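Uncharacterized protein (Bacteroides ovatus CL02T12C04, PDB 6PTM) is probably an exo-acting carrageenase of glycoside hydrolase family 42 that hydrolyses carrageenan chains from one end. Local coordinates at residues Pro243-Gly248 with Pro261-Val266; Asn423-Cys428 with Trp447-Met452. All coordinates share one frame; numbering follows the deposited sequence.

Contact 1: Pro243-Gly248 with Pro261-Val266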
ATOM      1  N   PRO A 243       6.676 -33.253  14.961  1.00 23.74           N
ATOM      2  CA  PRO A 243       6.717 -32.919  13.544  1.00 22.11           C
ATOM      3  C   PRO A 243       5.375 -32.401  13.014  1.00 21.42           C
ATOM      4  O   PRO A 243       5.402 -31.760  11.988  1.00 21.98           O
ATOM      5  CB  PRO A 243       7.111 -34.242  12.865  1.00 24.42           C
ATOM      6  CG  PRO A 243       7.834 -35.033  13.941  1.00 23.73           C
ATOM      7  CD  PRO A 243       7.184 -34.614  15.237  1.00 24.94           C
ATOM      8  N   THR A 244       4.262 -32.603  13.722  1.00 21.46           N
ATOM      9  CA  THR A 244       2.954 -32.143  13.195  1.00 21.65           C
ATOM     10  C   THR A 244       2.957 -30.611  13.186  1.00 20.82           C
ATOM     11  O   THR A 244       2.138 -30.003  12.496  1.00 20.45           O
ATOM     12  CB  THR A 244       1.765 -32.770  13.926  1.00 24.73           C
ATOM     13  OG1 THR A 244       1.739 -32.309  15.276  1.00 23.95           O
ATOM     14  CG2 THR A 244       1.773 -34.290  13.821  1.00 25.26           C
ATOM     15  N   VAL A 245       3.875 -30.013  13.931  1.00 19.84           N
ATOM     16  CA  VAL A 245       3.970 -28.536  14.039  1.00 21.21           C
ATOM     17  C   VAL A 245       4.237 -27.917  12.654  1.00 19.23           C
ATOM     18  O   VAL A 245       3.931 -26.725  12.488  1.00 18.96           O
ATOM     19  CB  VAL A 245       4.995 -28.147  15.125  1.00 20.79           C
ATOM     20  CG1 VAL A 245       6.445 -28.260  14.630  1.00 20.71           C
ATOM     21  CG2 VAL A 245       4.666 -26.775  15.667  1.00 22.14           C
ATOM     22  N   LYS A 246       4.704 -28.700  11.673  1.00 21.31           N
ATOM     23  CA  LYS A 246       5.043 -28.239  10.300  1.00 21.59           C
ATOM     24  C   LYS A 246       3.824 -28.339   9.381  1.00 20.89           C
ATOM     25  O   LYS A 246       3.865 -27.741   8.288  1.00 19.17           O
ATOM     26  CB  LYS A 246       6.189 -29.057   9.698  1.00 23.56           C
ATOM     27  CG  LYS A 246       7.480 -28.972  10.484  1.00 25.43           C
ATOM     28  CD  LYS A 246       8.122 -27.585  10.431  1.00 26.70           C
ATOM     29  CE  LYS A 246       8.541 -27.135   9.044  1.00 26.44           C
ATOM     30  NZ  LYS A 246       9.118 -25.768   9.118  1.00 26.47           N
ATOM     31  N   ASP A 247       2.738 -28.981   9.816  1.00 20.53           N
ATOM     32  CA  ASP A 247       1.575 -29.216   8.911  1.00 20.22           C
ATOM     33  C   ASP A 247       0.793 -27.904   8.745  1.00 18.57           C
ATOM     34  O   ASP A 247       0.927 -27.019   9.619  1.00 17.47           O
ATOM     35  CB  ASP A 247       0.652 -30.326   9.424  1.00 21.32           C
ATOM     36  CG  ASP A 247       1.330 -31.684   9.583  1.00 23.58           C
ATOM     37  OD1 ASP A 247       2.301 -31.945   8.880  1.00 23.82           O
ATOM     38  OD2 ASP A 247       0.857 -32.460  10.409  1.00 27.24           O
ATOM     39  N   GLY A 248       0.029 -27.786   7.655  1.00 16.14           N
ATOM     40  CA  GLY A 248      -0.864 -26.656   7.390  1.00 16.15           C
ATOM     41  C   GLY A 248      -0.133 -25.327   7.497  1.00 16.61           C
ATOM     42  O   GLY A 248      -0.593 -24.432   8.175  1.00 16.35           O
ATOM     43  N   PRO A 261      -0.374 -25.950  19.351  1.00 19.13           N
ATOM     44  CA  PRO A 261       0.022 -25.396  20.651  1.00 18.82           C
ATOM     45  C   PRO A 261       1.518 -25.129  20.783  1.00 18.81           C
ATOM     46  O   PRO A 261       1.847 -24.228  21.493  1.00 17.89           O
ATOM     47  CB  PRO A 261      -0.381 -26.453  21.684  1.00 20.21           C
ATOM     48  CG  PRO A 261      -1.553 -27.135  21.019  1.00 21.95           C
ATOM     49  CD  PRO A 261      -1.218 -27.145  19.529  1.00 21.34           C
ATOM     50  N   LEU A 262       2.377 -25.906  20.118  1.00 18.67           N
ATOM     51  CA  LEU A 262       3.827 -25.726  20.278  1.00 19.73           C
ATOM     52  C   LEU A 262       4.227 -24.466  19.495  1.00 21.58           C
ATOM     53  O   LEU A 262       5.188 -23.775  19.898  1.00 21.84           O
ATOM     54  CB  LEU A 262       4.546 -26.990  19.812  1.00 20.62           C
ATOM     55  CG  LEU A 262       6.053 -26.961  19.971  1.00 20.94           C
ATOM     56  CD1 LEU A 262       6.421 -26.899  21.436  1.00 21.45           C
ATOM     57  CD2 LEU A 262       6.677 -28.159  19.295  1.00 22.37           C
ATOM     58  N   ALA A 263       3.475 -24.122  18.454  1.00 21.47           N
ATOM     59  CA  ALA A 263       3.709 -22.877  17.696  1.00 21.31           C
ATOM     60  C   ALA A 263       3.405 -21.691  18.609  1.00 20.53           C
ATOM     61  O   ALA A 263       4.213 -20.747  18.658  1.00 19.37           O
ATOM     62  CB  ALA A 263       2.878 -22.866  16.433  1.00 23.00           C
ATOM     63  N   ARG A 264       2.277 -21.733  19.319  1.00 19.53           N
ATOM     64  CA  ARG A 264       1.878 -20.660  20.260  1.00 19.41           C
ATOM     65  C   ARG A 264       2.885 -20.560  21.439  1.00 18.71           C
ATOM     66  O   ARG A 264       3.231 -19.411  21.841  1.00 15.78           O
ATOM     67  CB  ARG A 264       0.423 -20.873  20.692  1.00 20.90           C
ATOM     68  CG  ARG A 264      -0.506 -21.072  19.501  1.00 23.19           C
ATOM     69  CD  ARG A 264      -1.538 -19.980  19.354  1.00 24.18           C
ATOM     70  NE  ARG A 264      -2.180 -19.940  18.031  1.00 24.31           N
ATOM     71  CZ  ARG A 264      -3.292 -19.249  17.775  1.00 22.97           C
ATOM     72  NH1 ARG A 264      -3.901 -18.603  18.761  1.00 23.13           N
ATOM     73  NH2 ARG A 264      -3.800 -19.213  16.553  1.00 21.36           N
ATOM     74  N   GLN A 265       3.346 -21.684  21.989  1.00 19.39           N
ATOM     75  CA  GLN A 265       4.389 -21.664  23.057  1.00 19.97           C
ATOM     76  C   GLN A 265       5.625 -20.914  22.517  1.00 19.24           C
ATOM     77  O   GLN A 265       6.178 -20.022  23.209  1.00 19.03           O
ATOM     78  CB  GLN A 265       4.753 -23.085  23.508  1.00 20.74           C
ATOM     79  CG  GLN A 265       5.972 -23.139  24.451  1.00 20.49           C
ATOM     80  CD  GLN A 265       6.441 -24.559  24.663  1.00 22.74           C
ATOM     81  OE1 GLN A 265       5.612 -25.424  24.887  1.00 21.48           O
ATOM     82  NE2 GLN A 265       7.744 -24.825  24.511  1.00 20.59           N
ATOM     83  N   VAL A 266       6.056 -21.253  21.315  1.00 17.97           N
ATOM     84  CA  VAL A 266       7.347 -20.750  20.778  1.00 19.62           C
ATOM     85  C   VAL A 266       7.215 -19.241  20.534  1.00 19.30           C
ATOM     86  O   VAL A 266       8.123 -18.465  20.946  1.00 18.27           O
ATOM     87  CB  VAL A 266       7.818 -21.538  19.533  1.00 18.62           C
ATOM     88  CG1 VAL A 266       8.965 -20.828  18.838  1.00 19.71           C
ATOM     89  CG2 VAL A 266       8.227 -22.971  19.873  1.00 18.63           C
TER
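V245 chi1 of 79° sets CG1 between the backbone N and the carbonyl carbon and leaves CG2 anti to N, facing the first turn of helix 261-278. Across from it L262 CG is also anti to its N (chi1 -178°), and the isobutyl group slants past V245. V245 CG2 lies 4.2 Å from L262 CB, its nearest atom in that side chain, and the CD2 methyl of L262 is only slightly farther from it. The same V245 methyl sits 4.0 Å from the backbone N of A263 and 4.4 Å from A263 CB. One methyl thus covers the start of the helix where L262 and A263 follow each other. The contact is small and apolar, about 105 Å² in all, and its three residues are buried. V245 belongs to a short 3-10 turn, 243-246, in which K246 N bonds to P243 O at 3.2 Å. The arrangement is plain packing of a connecting loop on the helix it leads into. F234 and H260 also touch V245, and A238 of helix 236-241 touches L262. R264, farther along helix 261-278, forms a salt bridge with E373 and touches W374 and F377, all of helix 358-385.

Contact 2: Asn423-Cys428 with Trp447-Met452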
ATOM      1  N   ASN A 423       1.134  -2.739   4.607  1.00 14.64           N
ATOM      2  CA  ASN A 423       0.994  -3.373   3.275  1.00 15.19           C
ATOM      3  C   ASN A 423       2.354  -3.354   2.574  1.00 14.32           C
ATOM      4  O   ASN A 423       3.250  -2.704   3.060  1.00 13.44           O
ATOM      5  CB  ASN A 423      -0.028  -2.663   2.388  1.00 15.84           C
ATOM      6  CG  ASN A 423       0.278  -1.196   2.189  1.00 18.10           C
ATOM      7  OD1 ASN A 423       1.069  -0.840   1.314  1.00 24.74           O
ATOM      8  ND2 ASN A 423      -0.308  -0.331   2.977  1.00 14.99           N
ATOM      9  N   ASP A 424       2.442  -4.008   1.421  1.00 15.13           N
ATOM     10  CA  ASP A 424       3.583  -3.876   0.467  1.00 16.33           C
ATOM     11  C   ASP A 424       2.969  -3.719  -0.923  1.00 16.26           C
ATOM     12  O   ASP A 424       3.227  -4.539  -1.807  1.00 17.54           O
ATOM     13  CB  ASP A 424       4.619  -4.978   0.667  1.00 16.26           C
ATOM     14  CG  ASP A 424       4.233  -6.348   0.156  1.00 17.40           C
ATOM     15  OD1 ASP A 424       3.041  -6.664   0.168  1.00 16.38           O
ATOM     16  OD2 ASP A 424       5.149  -7.091  -0.238  1.00 18.64           O
ATOM     17  N   ALA A 425       2.146  -2.687  -1.063  1.00 14.95           N
ATOM     18  CA  ALA A 425       1.476  -2.323  -2.332  1.00 16.58           C
ATOM     19  C   ALA A 425       2.512  -2.303  -3.435  1.00 17.03           C
ATOM     20  O   ALA A 425       3.613  -1.734  -3.193  1.00 17.04           O
ATOM     21  CB  ALA A 425       0.775  -0.993  -2.255  1.00 16.47           C
ATOM     22  N   SER A 426       2.146  -2.931  -4.564  1.00 17.64           N
ATOM     23  CA  SER A 426       2.837  -2.910  -5.876  1.00 18.69           C
ATOM     24  C   SER A 426       2.075  -1.998  -6.837  1.00 18.55           C
ATOM     25  O   SER A 426       0.826  -1.897  -6.724  1.00 14.57           O
ATOM     26  CB  SER A 426       2.923  -4.273  -6.523  1.00 20.47           C
ATOM     27  OG  SER A 426       3.662  -5.171  -5.726  1.00 20.96           O
ATOM     28  N   SER A 427       2.805  -1.425  -7.791  1.00 17.63           N
ATOM     29  CA  SER A 427       2.242  -0.733  -8.973  1.00 20.09           C
ATOM     30  C   SER A 427       3.002  -1.213 -10.225  1.00 21.04           C
ATOM     31  O   SER A 427       2.778  -2.332 -10.680  1.00 20.24           O
ATOM     32  CB  SER A 427       2.275   0.771  -8.770  1.00 19.20           C
ATOM     33  OG  SER A 427       3.602   1.228  -8.514  1.00 19.85           O
ATOM     34  N   CYS A 428       3.900  -0.400 -10.749  1.00 20.97           N
ATOM     35  CA  CYS A 428       4.811  -0.771 -11.858  1.00 21.77           C
ATOM     36  C   CYS A 428       4.041  -0.940 -13.182  1.00 21.48           C
ATOM     37  O   CYS A 428       2.772  -0.876 -13.207  1.00 18.75           O
ATOM     38  CB  CYS A 428       5.633  -2.006 -11.502  1.00 21.59           C
ATOM     39  SG  CYS A 428       6.877  -1.660 -10.229  1.00 22.08           S
ATOM     40  N   TRP A 447      -2.491   0.965 -11.225  1.00 17.23           N
ATOM     41  CA  TRP A 447      -2.931   1.993 -10.243  1.00 17.50           C
ATOM     42  C   TRP A 447      -3.832   1.397  -9.144  1.00 17.10           C
ATOM     43  O   TRP A 447      -4.236   2.164  -8.262  1.00 16.22           O
ATOM     44  CB  TRP A 447      -3.689   3.137 -10.954  1.00 17.25           C
ATOM     45  CG  TRP A 447      -4.944   2.681 -11.644  1.00 17.60           C
ATOM     46  CD1 TRP A 447      -5.017   1.800 -12.691  1.00 18.34           C
ATOM     47  CD2 TRP A 447      -6.311   2.998 -11.310  1.00 18.01           C
ATOM     48  NE1 TRP A 447      -6.317   1.574 -13.052  1.00 18.49           N
ATOM     49  CE2 TRP A 447      -7.138   2.307 -12.237  1.00 18.45           C
ATOM     50  CE3 TRP A 447      -6.919   3.811 -10.351  1.00 18.53           C
ATOM     51  CZ2 TRP A 447      -8.525   2.375 -12.193  1.00 17.93           C
ATOM     52  CZ3 TRP A 447      -8.293   3.911 -10.336  1.00 17.92           C
ATOM     53  CH2 TRP A 447      -9.082   3.188 -11.229  1.00 18.72           C
ATOM     54  N   VAL A 448      -4.219   0.124  -9.217  1.00 16.68           N
ATOM     55  CA  VAL A 448      -5.411  -0.394  -8.479  1.00 16.39           C
ATOM     56  C   VAL A 448      -5.075  -0.525  -6.978  1.00 16.11           C
ATOM     57  O   VAL A 448      -5.932  -0.153  -6.160  1.00 14.06           O
ATOM     58  CB  VAL A 448      -5.956  -1.715  -9.075  1.00 17.22           C
ATOM     59  CG1 VAL A 448      -7.069  -2.279  -8.227  1.00 17.45           C
ATOM     60  CG2 VAL A 448      -6.502  -1.519 -10.481  1.00 16.53           C
ATOM     61  N   GLU A 449      -3.888  -1.023  -6.620  1.00 14.37           N
ATOM     62  CA  GLU A 449      -3.513  -1.180  -5.188  1.00 14.29           C
ATOM     63  C   GLU A 449      -3.350   0.194  -4.504  1.00 14.94           C
ATOM     64  O   GLU A 449      -3.969   0.397  -3.418  1.00 13.95           O
ATOM     65  CB  GLU A 449      -2.283  -2.060  -5.081  1.00 16.12           C
ATOM     66  CG  GLU A 449      -2.560  -3.466  -5.551  1.00 16.81           C
ATOM     67  CD  GLU A 449      -1.354  -4.375  -5.461  1.00 19.08           C
ATOM     68  OE1 GLU A 449      -0.543  -4.221  -4.503  1.00 20.06           O
ATOM     69  OE2 GLU A 449      -1.226  -5.198  -6.364  1.00 18.03           O
ATOM     70  N   ILE A 450      -2.559   1.123  -5.062  1.00 14.71           N
ATOM     71  CA  ILE A 450      -2.277   2.427  -4.379  1.00 14.39           C
ATOM     72  C   ILE A 450      -3.484   3.383  -4.433  1.00 14.79           C
ATOM     73  O   ILE A 450      -3.472   4.365  -3.670  1.00 14.63           O
ATOM     74  CB  ILE A 450      -1.009   3.090  -4.924  1.00 14.58           C
ATOM     75  CG1 ILE A 450      -1.070   3.389  -6.422  1.00 14.36           C
ATOM     76  CG2 ILE A 450       0.226   2.270  -4.561  1.00 14.64           C
ATOM     77  CD1 ILE A 450       0.098   4.254  -6.888  1.00 14.73           C
ATOM     78  N   CYS A 451      -4.456   3.179  -5.329  1.00 13.71           N
ATOM     79  CA  CYS A 451      -5.702   3.978  -5.358  1.00 14.46           C
ATOM     80  C   CYS A 451      -6.829   3.213  -4.636  1.00 14.22           C
ATOM     81  O   CYS A 451      -7.198   3.583  -3.521  1.00 12.73           O
ATOM     82  CB  CYS A 451      -6.087   4.374  -6.770  1.00 15.08           C
ATOM     83  SG  CYS A 451      -4.920   5.556  -7.503  1.00 15.00           S
ATOM     84  N   MET A 452      -7.303   2.115  -5.200  1.00 14.85           N
ATOM     85  CA  MET A 452      -8.536   1.448  -4.704  1.00 14.11           C
ATOM     86  C   MET A 452      -8.269   0.701  -3.399  1.00 12.80           C
ATOM     87  O   MET A 452      -9.050   0.912  -2.494  1.00 11.36           O
ATOM     88  CB  MET A 452      -9.138   0.484  -5.718  1.00 14.26           C
ATOM     89  CG  MET A 452     -10.530   0.115  -5.321  1.00 14.59           C
ATOM     90  SD  MET A 452     -11.355  -0.876  -6.587  1.00 15.94           S
ATOM     91  CE  MET A 452     -10.564  -2.468  -6.358  1.00 14.08           C
TER
HETATM   92  O   HOH W   1      -1.137  -0.069  -7.492  1.00 11.32           O
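A buried glutamate, E449, takes a backbone N-H from a loop with no regular structure, and takes it from above its carboxylate plane. S426 N donates to E449 OE1 at 3.0 Å and nearly straight, with an N-H...O angle of 168°, yet the donor stands 49° out of the plane of the carboxylate. E449 CG is anti to the carbonyl carbon (chi1 -65°) and the chain is extended beyond it, so the acid reaches from the helix to the loop. The side chain runs alongside the S426 carbonyl, with E449 CB 3.5 Å from S426 O. That carbonyl is served by a water, which donates to S426 O at 2.8 Å and accepts from I450 N at 3.1 Å. The water therefore ties the loop to the first turn of helix 448-460. An alanine in place of E449 would probably leave S426 N without its acceptor and open a gap beside the loop. Strand 421-423 fits the sixth strand of the (beta/alpha)8 barrel expected of the family. The loop leaves its C-terminal end, and helix 448-460 follows to complete a beta-alpha unit. There N423 forms an Asx turn: its OD1 accepts from A425 N at 3.2 Å, in the carbonyl plane and on a lone pair. Y454, further along the helix, also bonds to N423 OD1. Next to the S426-E449 bond, A425 CB meets I450 CG2 at 4.0 Å, a methyl-to-methyl touch. A425 O is held by N468 of strand 466-471, while the D424 carboxylate lies near that of E293. N398 and S401 of helix 398-401 pack against E449 from outside the pair.

The two contacts follow one another along the chain: contact 1 is complete well before contact 2 begins. Their centres lie 34 Å apart and their nearest atoms about 20 Å, so they do not touch. Each joins a loop to the start of the helix that follows it. Both belong to the same probable (beta/alpha)8 barrel. Contact 1 involves helix 261-278, between strands 225-230 and 288-292, and contact 2 follows strand 421-423 into helix 448-460. Contact 1 is peripheral, its centre about 31 Å from the centre of the chain. Contact 2 is central, about 5 Å from it, and its loop leaves the C-terminal end of a strand, the end where the active site of such barrels lies.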